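Local coordinates for protein phosphotransferase system, mannose/fructose/N-acetylgalactosamine-specific component IIB (Thermoanaerobacter tengcongensis, PDB 3LFJ) that probably transfers phosphoryl groups to incoming sugars as a cytoplasmic IIB component of a bacterial mannose/fructose-type phosphotransferase system, at residues A27-R32 / L102-I107. Residues are numbered along the deposited sequence; the frame is centred on the assembly and turned at random.
Sequences ARIDDR and LLFKNI
R28 and F104 hold the centre of a parallel strand pair: F104 N donates to R28 O over 2.8 Å, nearly straight at 172°. R28 N reaches back to L102 O on a more bent path (145°), and these two bonds hold R28 at both its N and O. D30 N to F104 O, 2.9 Å, is the next rung. On the face carrying R28 and L103, the arginine runs out extended, with CG trans to N (chi1 170°). Its NH1 forms a salt bridge to D30 OD2 at 3.0 Å, on the anti side and tilted out of the carboxylate plane; NH2 goes on to Q165 O. OD2 also hydrogen-bonds H35 NE2, and H35, in the loop after this strand, is probably the phosphorylated histidine of this IIB family. D30 OD1 accepts from R32 N in an Asx turn at the strand's end. Beyond the last rung, D31 CA makes a CA-H...O contact with K105 O, 3.2 Å. The methylenes of R28 lie alongside L103 CD1. On the other face, I29 CG1 packs against F104 CB and its CD1 lies 3.7 Å from I107 CG1, the two isoleucines crossing at about a right angle; CG2 rests on the N106 backbone. A27 CB meets the F104 ring at its edge. With an alanine at I29, a gap between F104 and I107 would probably open, and C110 of helix 107-115 would lose a partner. N106 N-caps that helix, its OD1 also bonding T109 OG1. Strands 22-30 and 98-104 are central in the mostly parallel sheet, flanked by 122-127 and 50-54 respectively.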
loop_
_atom_site.group_PDB
_atom_site.type_symbol
_atom_site.label_atom_id
_atom_site.label_comp_id
_atom_site.label_asym_id
_atom_site.label_seq_id
_atom_site.Cartn_x
_atom_site.Cartn_y
_atom_site.Cartn_z
ATOM N N ALA A 27 -2.605 -0.641 4.953
ATOM C CA ALA A 27 -1.790 -0.100 3.860
ATOM C C ALA A 27 -1.369 -1.245 2.968
ATOM O O ALA A 27 -0.990 -2.316 3.446
ATOM C CB ALA A 27 -0.584 0.660 4.388
ATOM N N ARG A 28 -1.429 -1.015 1.665
ATOM C CA ARG A 28 -1.151 -2.063 0.686
ATOM C C ARG A 28 -0.347 -1.480 -0.474
ATOM O O ARG A 28 -0.587 -0.347 -0.909
ATOM C CB ARG A 28 -2.468 -2.650 0.176
ATOM C CG ARG A 28 -2.345 -3.584 -1.036
ATOM C CD ARG A 28 -3.708 -4.177 -1.344
ATOM N NE ARG A 28 -3.724 -4.930 -2.593
ATOM C CZ ARG A 28 -3.456 -6.235 -2.686
ATOM N NH1 ARG A 28 -3.496 -6.814 -3.869
ATOM N NH2 ARG A 28 -3.128 -6.954 -1.611
ATOM N N ILE A 29 0.606 -2.272 -0.955
ATOM C CA ILE A 29 1.368 -1.933 -2.162
ATOM C C ILE A 29 0.914 -2.847 -3.290
ATOM O O ILE A 29 0.970 -4.079 -3.177
ATOM C CB ILE A 29 2.890 -2.068 -1.938
ATOM C CG1 ILE A 29 3.355 -0.976 -0.948
ATOM C CG2 ILE A 29 3.642 -1.978 -3.292
ATOM C CD1 ILE A 29 4.762 -1.159 -0.391
ATOM N N ASP A 30 0.436 -2.260 -4.381
ATOM C CA ASP A 30 0.025 -3.041 -5.548
ATOM C C ASP A 30 0.240 -2.175 -6.761
ATOM O O ASP A 30 -0.386 -1.113 -6.889
ATOM C CB ASP A 30 -1.451 -3.464 -5.433
ATOM C CG ASP A 30 -1.893 -4.420 -6.546
ATOM O OD1 ASP A 30 -1.329 -4.396 -7.660
ATOM O OD2 ASP A 30 -2.845 -5.190 -6.300
ATOM N N ASP A 31 1.177 -2.574 -7.626
ATOM C CA ASP A 31 1.531 -1.718 -8.755
ATOM C C ASP A 31 0.430 -1.583 -9.804
ATOM O O ASP A 31 0.553 -0.773 -10.723
ATOM C CB ASP A 31 2.883 -2.084 -9.388
ATOM C CG ASP A 31 2.971 -3.526 -9.847
ATOM O OD1 ASP A 31 1.992 -4.284 -9.750
ATOM O OD2 ASP A 31 4.065 -3.899 -10.338
ATOM N N ARG A 32 -0.631 -2.357 -9.644
ATOM C CA ARG A 32 -1.799 -2.202 -10.485
ATOM C C ARG A 32 -3.006 -1.564 -9.778
ATOM O O ARG A 32 -4.075 -1.398 -10.329
ATOM C CB ARG A 32 -2.125 -3.494 -11.238
ATOM C CG ARG A 32 -1.101 -3.788 -12.310
ATOM C CD ARG A 32 -1.265 -5.137 -12.853
ATOM N NE ARG A 32 -2.643 -5.453 -13.133
ATOM C CZ ARG A 32 -3.336 -6.474 -12.611
ATOM N NH1 ARG A 32 -2.872 -7.367 -11.701
ATOM N NH2 ARG A 32 -4.544 -6.562 -13.010
ATOM N N LEU A 102 -4.804 2.832 2.861
ATOM C CA LEU A 102 -3.785 3.409 1.968
ATOM C C LEU A 102 -3.377 2.411 0.899
ATOM O O LEU A 102 -3.116 1.243 1.191
ATOM C CB LEU A 102 -2.547 3.816 2.749
ATOM C CG LEU A 102 -2.736 4.876 3.834
ATOM C CD1 LEU A 102 -1.412 5.180 4.495
ATOM C CD2 LEU A 102 -3.334 6.135 3.226
ATOM N N LEU A 103 -3.324 2.888 -0.336
ATOM C CA LEU A 103 -2.899 2.071 -1.455
ATOM C C LEU A 103 -1.743 2.773 -2.168
ATOM O O LEU A 103 -1.874 3.923 -2.589
ATOM C CB LEU A 103 -4.097 1.861 -2.383
ATOM C CG LEU A 103 -3.904 0.930 -3.571
ATOM C CD1 LEU A 103 -3.402 -0.421 -3.092
ATOM C CD2 LEU A 103 -5.240 0.781 -4.304
ATOM N N PHE A 104 -0.608 2.089 -2.269
ATOM C CA PHE A 104 0.573 2.618 -2.981
ATOM C C PHE A 104 0.836 1.787 -4.203
ATOM O O PHE A 104 0.573 0.596 -4.220
ATOM C CB PHE A 104 1.839 2.532 -2.092
ATOM C CG PHE A 104 1.728 3.271 -0.818
ATOM C CD1 PHE A 104 2.088 4.606 -0.756
ATOM C CD2 PHE A 104 1.247 2.644 0.340
ATOM C CE1 PHE A 104 1.988 5.321 0.446
ATOM C CE2 PHE A 104 1.141 3.358 1.541
ATOM C CZ PHE A 104 1.517 4.691 1.596
ATOM N N LYS A 105 1.404 2.410 -5.229
ATOM C CA LYS A 105 1.841 1.673 -6.397
ATOM C C LYS A 105 3.173 0.938 -6.164
ATOM O O LYS A 105 3.430 -0.099 -6.773
ATOM C CB LYS A 105 1.991 2.658 -7.562
ATOM C CG LYS A 105 2.113 2.032 -8.930
ATOM C CD LYS A 105 2.236 3.163 -9.953
ATOM C CE LYS A 105 2.303 2.617 -11.367
ATOM N NZ LYS A 105 2.449 3.777 -12.328
ATOM N N ASN A 106 4.024 1.478 -5.295
ATOM C CA ASN A 106 5.358 0.922 -5.135
ATOM C C ASN A 106 5.928 1.168 -3.744
ATOM O O ASN A 106 5.447 2.027 -2.996
ATOM C CB ASN A 106 6.291 1.503 -6.228
ATOM C CG ASN A 106 6.182 3.005 -6.350
ATOM O OD1 ASN A 106 6.390 3.731 -5.384
ATOM N ND2 ASN A 106 5.861 3.483 -7.556
ATOM N N ILE A 107 6.971 0.398 -3.424
ATOM C CA ILE A 107 7.640 0.487 -2.137
ATOM C C ILE A 107 8.255 1.856 -1.885
ATOM O O ILE A 107 8.129 2.403 -0.786
ATOM C CB ILE A 107 8.704 -0.634 -1.988
ATOM C CG1 ILE A 107 8.014 -1.991 -1.896
ATOM C CG2 ILE A 107 9.565 -0.380 -0.750
ATOM C CD1 ILE A 107 8.936 -3.166 -2.212
#